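Local coordinates for protein 2-oxo-1,2-dihydroquinoline 8-monooxygenase, oxygenase component (Pseudomonas putida, PDB 1Z02) that probably hydroxylates 2-oxo-1,2-dihydroquinoline at carbon 8, as a trimeric Rieske-type monooxygenase with a [2Fe-2S] cluster and a mononuclear iron, at residues N215-T229 and L356-R369. Numbering follows the deposited sequence.
Sequences NGFDNAHILVHKDNT and LCLHGFNDSDLYAR. With FE (Fe (III) ion), chain G.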
loop_
_atom_site.group_PDB
_atom_site.type_symbol
_atom_site.label_atom_id
_atom_site.label_comp_id
_atom_site.label_asym_id
_atom_site.label_seq_id
_atom_site.Cartn_x
_atom_site.Cartn_y
_atom_site.Cartn_z
ATOM N N ASN A 215 4.173 25.830 -6.260
ATOM C CA ASN A 215 4.145 25.801 -7.712
ATOM C C ASN A 215 3.118 26.821 -8.190
ATOM O O ASN A 215 3.322 27.489 -9.196
ATOM C CB ASN A 215 3.773 24.399 -8.213
ATOM C CG ASN A 215 3.100 24.417 -9.580
ATOM O OD1 ASN A 215 1.880 24.564 -9.674
ATOM N ND2 ASN A 215 3.894 24.266 -10.648
ATOM N N GLY A 216 2.030 26.947 -7.437
ATOM C CA GLY A 216 0.963 27.865 -7.787
ATOM C C GLY A 216 1.398 29.284 -8.088
ATOM O O GLY A 216 0.892 29.890 -9.030
ATOM N N PHE A 217 2.320 29.825 -7.296
ATOM C CA PHE A 217 2.783 31.194 -7.512
ATOM C C PHE A 217 4.227 31.289 -7.990
ATOM O O PHE A 217 4.864 32.329 -7.844
ATOM C CB PHE A 217 2.576 32.038 -6.242
ATOM C CG PHE A 217 3.380 31.584 -5.052
ATOM C CD1 PHE A 217 4.658 32.097 -4.817
ATOM C CD2 PHE A 217 2.837 30.671 -4.145
ATOM C CE1 PHE A 217 5.386 31.708 -3.698
ATOM C CE2 PHE A 217 3.551 30.270 -3.019
ATOM C CZ PHE A 217 4.830 30.791 -2.791
ATOM N N ASP A 218 4.725 30.205 -8.579
ATOM C CA ASP A 218 6.083 30.175 -9.114
ATOM C C ASP A 218 6.133 31.097 -10.340
ATOM O O ASP A 218 5.279 31.002 -11.226
ATOM C CB ASP A 218 6.456 28.751 -9.526
ATOM C CG ASP A 218 7.872 28.657 -10.031
ATOM O OD1 ASP A 218 8.787 28.493 -9.206
ATOM O OD2 ASP A 218 8.068 28.772 -11.257
ATOM N N ASN A 219 7.132 31.977 -10.397
ATOM C CA ASN A 219 7.240 32.918 -11.504
ATOM C C ASN A 219 8.079 32.449 -12.674
ATOM O O ASN A 219 7.944 32.984 -13.767
ATOM C CB ASN A 219 7.806 34.256 -11.018
ATOM C CG ASN A 219 7.072 34.785 -9.809
ATOM O OD1 ASN A 219 5.845 34.833 -9.787
ATOM N ND2 ASN A 219 7.822 35.194 -8.794
ATOM N N ALA A 220 8.927 31.447 -12.474
ATOM C CA ALA A 220 9.797 31.016 -13.561
ATOM C C ALA A 220 9.723 29.545 -13.987
ATOM O O ALA A 220 10.585 28.758 -13.611
ATOM C CB ALA A 220 11.233 31.379 -13.203
ATOM N N HIS A 221 8.709 29.168 -14.769
ATOM C CA HIS A 221 8.612 27.787 -15.255
ATOM C C HIS A 221 7.937 27.711 -16.615
ATOM O O HIS A 221 6.898 27.066 -16.791
ATOM C CB HIS A 221 7.913 26.867 -14.239
ATOM C CG HIS A 221 6.507 27.256 -13.901
ATOM N ND1 HIS A 221 6.194 28.387 -13.174
ATOM C CD2 HIS A 221 5.332 26.628 -14.138
ATOM C CE1 HIS A 221 4.890 28.433 -12.973
ATOM N NE2 HIS A 221 4.345 27.378 -13.546
ATOM N N ILE A 222 8.557 28.372 -17.588
ATOM C CA ILE A 222 8.034 28.401 -18.954
ATOM C C ILE A 222 7.984 27.016 -19.617
ATOM O O ILE A 222 7.013 26.670 -20.292
ATOM C CB ILE A 222 8.882 29.340 -19.852
ATOM C CG1 ILE A 222 8.376 29.313 -21.297
ATOM C CG2 ILE A 222 10.370 28.953 -19.788
ATOM C CD1 ILE A 222 9.160 30.239 -22.255
ATOM N N LEU A 223 9.040 26.233 -19.434
ATOM C CA LEU A 223 9.122 24.901 -20.026
ATOM C C LEU A 223 7.880 24.043 -19.742
ATOM O O LEU A 223 7.539 23.156 -20.525
ATOM C CB LEU A 223 10.380 24.202 -19.505
ATOM C CG LEU A 223 11.659 24.170 -20.332
ATOM C CD1 LEU A 223 11.753 25.206 -21.172
ATOM C CD2 LEU A 223 12.768 24.378 -19.571
ATOM N N VAL A 224 7.216 24.332 -18.625
ATOM C CA VAL A 224 6.024 23.609 -18.198
ATOM C C VAL A 224 4.773 23.978 -18.998
ATOM O O VAL A 224 3.939 23.125 -19.260
ATOM C CB VAL A 224 5.746 23.855 -16.681
ATOM C CG1 VAL A 224 4.388 23.264 -16.288
ATOM C CG2 VAL A 224 6.879 23.261 -15.824
ATOM N N HIS A 225 4.659 25.242 -19.399
ATOM C CA HIS A 225 3.491 25.731 -20.131
ATOM C C HIS A 225 3.750 26.137 -21.578
ATOM O O HIS A 225 2.826 26.561 -22.264
ATOM C CB HIS A 225 2.901 26.951 -19.406
ATOM C CG HIS A 225 2.484 26.680 -17.994
ATOM N ND1 HIS A 225 1.293 26.061 -17.675
ATOM C CD2 HIS A 225 3.115 26.912 -16.821
ATOM C CE1 HIS A 225 1.213 25.922 -16.366
ATOM N NE2 HIS A 225 2.306 26.428 -15.826
ATOM N N LYS A 226 4.994 26.028 -22.039
ATOM C CA LYS A 226 5.333 26.432 -23.402
ATOM C C LYS A 226 4.514 25.762 -24.498
ATOM O O LYS A 226 4.225 26.394 -25.504
ATOM C CB LYS A 226 6.826 26.205 -23.679
ATOM C CG LYS A 226 7.264 24.775 -23.448
ATOM C CD LYS A 226 8.740 24.544 -23.753
ATOM C CE LYS A 226 9.082 24.597 -25.240
ATOM N NZ LYS A 226 9.221 25.958 -25.817
ATOM N N ASP A 227 4.143 24.496 -24.312
ATOM C CA ASP A 227 3.370 23.753 -25.312
ATOM C C ASP A 227 1.853 23.863 -25.146
ATOM O O ASP A 227 1.095 23.332 -25.955
ATOM C CB ASP A 227 3.771 22.271 -25.292
ATOM C CG ASP A 227 5.229 22.055 -25.652
ATOM O OD1 ASP A 227 5.715 20.905 -25.574
ATOM O OD2 ASP A 227 5.891 23.046 -26.019
ATOM N N ASN A 228 1.403 24.536 -24.093
ATOM C CA ASN A 228 -0.028 24.685 -23.867
ATOM C C ASN A 228 -0.715 25.301 -25.086
ATOM O O ASN A 228 -0.205 26.241 -25.709
ATOM C CB ASN A 228 -0.288 25.539 -22.629
ATOM C CG ASN A 228 0.151 24.859 -21.350
ATOM O OD1 ASN A 228 0.579 23.699 -21.352
ATOM N ND2 ASN A 228 0.045 25.575 -20.245
ATOM N N THR A 229 -1.881 24.765 -25.416
ATOM C CA THR A 229 -2.636 25.224 -26.568
ATOM C C THR A 229 -2.982 26.705 -26.518
ATOM O O THR A 229 -2.879 27.399 -27.538
ATOM C CB THR A 229 -3.937 24.414 -26.720
ATOM O OG1 THR A 229 -3.608 23.035 -26.869
ATOM C CG2 THR A 229 -4.723 24.857 -27.928
ATOM N N LEU A 356 -9.506 25.488 -22.011
ATOM C CA LEU A 356 -8.208 26.058 -22.362
ATOM C C LEU A 356 -7.337 26.547 -21.212
ATOM O O LEU A 356 -6.115 26.481 -21.301
ATOM C CB LEU A 356 -8.387 27.209 -23.355
ATOM C CG LEU A 356 -8.936 26.873 -24.748
ATOM C CD1 LEU A 356 -9.049 28.145 -25.570
ATOM C CD2 LEU A 356 -8.004 25.895 -25.463
ATOM N N CYS A 357 -7.950 27.037 -20.139
ATOM C CA CYS A 357 -7.176 27.548 -19.012
ATOM C C CYS A 357 -7.113 26.677 -17.764
ATOM O O CYS A 357 -6.040 26.185 -17.410
ATOM C CB CYS A 357 -7.675 28.940 -18.641
ATOM S SG CYS A 357 -7.462 30.136 -19.982
ATOM N N LEU A 358 -8.240 26.491 -17.082
ATOM C CA LEU A 358 -8.238 25.673 -15.875
ATOM C C LEU A 358 -7.700 24.273 -16.158
ATOM O O LEU A 358 -7.087 23.649 -15.291
ATOM C CB LEU A 358 -9.647 25.601 -15.277
ATOM C CG LEU A 358 -10.219 26.933 -14.766
ATOM C CD1 LEU A 358 -11.359 26.652 -13.796
ATOM C CD2 LEU A 358 -9.124 27.729 -14.054
ATOM N N HIS A 359 -7.921 23.787 -17.375
ATOM C CA HIS A 359 -7.430 22.468 -17.777
ATOM C C HIS A 359 -6.217 22.574 -18.706
ATOM O O HIS A 359 -5.140 22.082 -18.392
ATOM C CB HIS A 359 -8.524 21.688 -18.501
ATOM C CG HIS A 359 -9.417 20.909 -17.592
ATOM N ND1 HIS A 359 -8.940 19.950 -16.728
ATOM C CD2 HIS A 359 -10.762 20.926 -17.432
ATOM C CE1 HIS A 359 -9.953 19.407 -16.072
ATOM N NE2 HIS A 359 -11.070 19.982 -16.482
ATOM N N GLY A 360 -6.405 23.228 -19.847
ATOM C CA GLY A 360 -5.337 23.361 -20.827
ATOM C C GLY A 360 -4.030 23.958 -20.343
ATOM O O GLY A 360 -2.956 23.551 -20.781
ATOM N N PHE A 361 -4.119 24.920 -19.436
ATOM C CA PHE A 361 -2.936 25.580 -18.899
ATOM C C PHE A 361 -2.448 24.915 -17.609
ATOM O O PHE A 361 -1.308 24.453 -17.528
ATOM C CB PHE A 361 -3.254 27.059 -18.619
ATOM C CG PHE A 361 -2.057 27.885 -18.252
ATOM C CD1 PHE A 361 -1.161 28.314 -19.229
ATOM C CD2 PHE A 361 -1.813 28.223 -16.925
ATOM C CE1 PHE A 361 -0.042 29.073 -18.882
ATOM C CE2 PHE A 361 -0.704 28.976 -16.568
ATOM C CZ PHE A 361 0.186 29.402 -17.547
ATOM N N ASN A 362 -3.323 24.862 -16.608
ATOM C CA ASN A 362 -2.970 24.304 -15.299
ATOM C C ASN A 362 -2.798 22.790 -15.140
ATOM O O ASN A 362 -2.219 22.351 -14.157
ATOM C CB ASN A 362 -3.954 24.829 -14.247
ATOM C CG ASN A 362 -3.805 26.318 -14.021
ATOM O OD1 ASN A 362 -4.724 27.101 -14.256
ATOM N ND2 ASN A 362 -2.631 26.717 -13.576
ATOM N N ASP A 363 -3.291 21.984 -16.074
ATOM C CA ASP A 363 -3.103 20.539 -15.942
ATOM C C ASP A 363 -1.609 20.212 -15.964
ATOM O O ASP A 363 -1.167 19.249 -15.347
ATOM C CB ASP A 363 -3.799 19.783 -17.075
ATOM C CG ASP A 363 -5.293 19.643 -16.857
ATOM O OD1 ASP A 363 -5.975 19.120 -17.771
ATOM O OD2 ASP A 363 -5.783 20.045 -15.777
ATOM N N SER A 364 -0.830 21.023 -16.673
ATOM C CA SER A 364 0.612 20.808 -16.764
ATOM C C SER A 364 1.290 20.951 -15.409
ATOM O O SER A 364 2.297 20.299 -15.139
ATOM C CB SER A 364 1.235 21.803 -17.747
ATOM O OG SER A 364 0.726 21.608 -19.051
ATOM N N ASP A 365 0.732 21.804 -14.557
ATOM C CA ASP A 365 1.282 22.029 -13.229
ATOM C C ASP A 365 1.132 20.818 -12.333
ATOM O O ASP A 365 1.884 20.657 -11.378
ATOM C CB ASP A 365 0.601 23.234 -12.582
ATOM C CG ASP A 365 1.078 24.529 -13.171
ATOM O OD1 ASP A 365 0.235 25.424 -13.435
ATOM O OD2 ASP A 365 2.312 24.626 -13.369
ATOM N N LEU A 366 0.148 19.977 -12.644
ATOM C CA LEU A 366 -0.122 18.763 -11.876
ATOM C C LEU A 366 1.040 17.790 -11.960
ATOM O O LEU A 366 1.469 17.237 -10.947
ATOM C CB LEU A 366 -1.398 18.086 -12.392
ATOM C CG LEU A 366 -2.665 18.241 -11.553
ATOM C CD1 LEU A 366 -2.773 19.632 -11.001
ATOM C CD2 LEU A 366 -3.864 17.877 -12.388
ATOM N N TYR A 367 1.551 17.586 -13.171
ATOM C CA TYR A 367 2.665 16.677 -13.372
ATOM C C TYR A 367 3.926 17.236 -12.732
ATOM O O TYR A 367 4.771 16.483 -12.252
ATOM C CB TYR A 367 2.895 16.437 -14.865
ATOM C CG TYR A 367 1.669 15.902 -15.577
ATOM C CD1 TYR A 367 0.704 16.770 -16.095
ATOM C CD2 TYR A 367 1.430 14.527 -15.663
ATOM C CE1 TYR A 367 -0.467 16.285 -16.676
ATOM C CE2 TYR A 367 0.258 14.032 -16.244
ATOM C CZ TYR A 367 -0.686 14.916 -16.747
ATOM O OH TYR A 367 -1.847 14.435 -17.316
ATOM N N ALA A 368 4.051 18.558 -12.728
ATOM C CA ALA A 368 5.211 19.200 -12.129
ATOM C C ALA A 368 5.176 18.988 -10.614
ATOM O O ALA A 368 6.194 18.697 -9.992
ATOM C CB ALA A 368 5.220 20.703 -12.459
ATOM N N ARG A 369 3.999 19.133 -10.017
ATOM C CA ARG A 369 3.888 18.945 -8.574
ATOM C C ARG A 369 4.197 17.507 -8.149
ATOM O O ARG A 369 5.018 17.292 -7.257
ATOM C CB ARG A 369 2.493 19.351 -8.107
ATOM C CG ARG A 369 2.195 20.817 -8.336
ATOM C CD ARG A 369 0.712 21.095 -8.216
ATOM N NE ARG A 369 0.395 22.470 -8.572
ATOM C CZ ARG A 369 -0.838 22.950 -8.673
ATOM N NH1 ARG A 369 -1.029 24.219 -9.003
ATOM N NH2 ARG A 369 -1.877 22.160 -8.452
HETATM FE FE FE G . 2.259 26.794 -13.818
HETATM O O HOH W 1 3.482 21.032 -20.783
HETATM O O HOH W 2 -2.847 22.837 -23.386
HETATM O O HOH W 3 1.449 28.916 -13.338
HETATM O O HOH W 4 1.311 27.050 -11.789
#
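Leu356 meets Thr229 at the outer end of the contact, CD2 against CG2, and a water bridges Gly360 O to the backbone N of the same Thr229. Phe361 then lies against one face of the His225 imidazole as an offset stack, centroids 3.9 Å apart and planes 12° from parallel, with His225 ND1 over the centre of the phenyl ring. CG of Phe361 stands anti to the backbone N (chi1 -172°), which carries the ring onto that face; Val224 CG1 covers the opposite imidazole face, so the ligand is sandwiched. Asn228 ND2 makes a weak bond to Phe361 O, and its OD1 lies 3.1 Å from Ser364 OG. Asn362 ND2 holds Asp365 OD1 from within the same segment. Ser364 CB packs on Val224 CG1, while a water held by Val224 O reaches Ser364 OG weakly. Asp365 brings both carboxylate oxygens to the iron, OD2 at 2.2 Å and OD1 at a longer 2.5 Å; His225 NE2 at 2.0 Å, His221 NE2 and two waters complete the site, the facial triad of two histidines and one carboxylate found in Rieske oxygenases. Asn215 ND2 holds Asp365 OD2 from above the carboxylate plane by a nearly straight bond (3.2 Å, 166°). Arg369, its chain extended from CG to NE, grips Asn215 OD1 side-on through NE (2.8 Å) and NH1, the amide and guanidinium planes nearly perpendicular. An alanine in place of Asn215 would strip Asp365 OD2 of this donor and is likely to leave the guanidinium without its shared acceptor. Tyr107 of a neighbouring subunit also bonds Asn215 ND2, and His108 of that subunit, a ligand of its [2Fe-2S] cluster, bonds Asp218, which weakly holds His221 ND1. The iron's second shell thus reaches across the subunit interface, consistent with electron transfer from the neighbour's Rieske cluster.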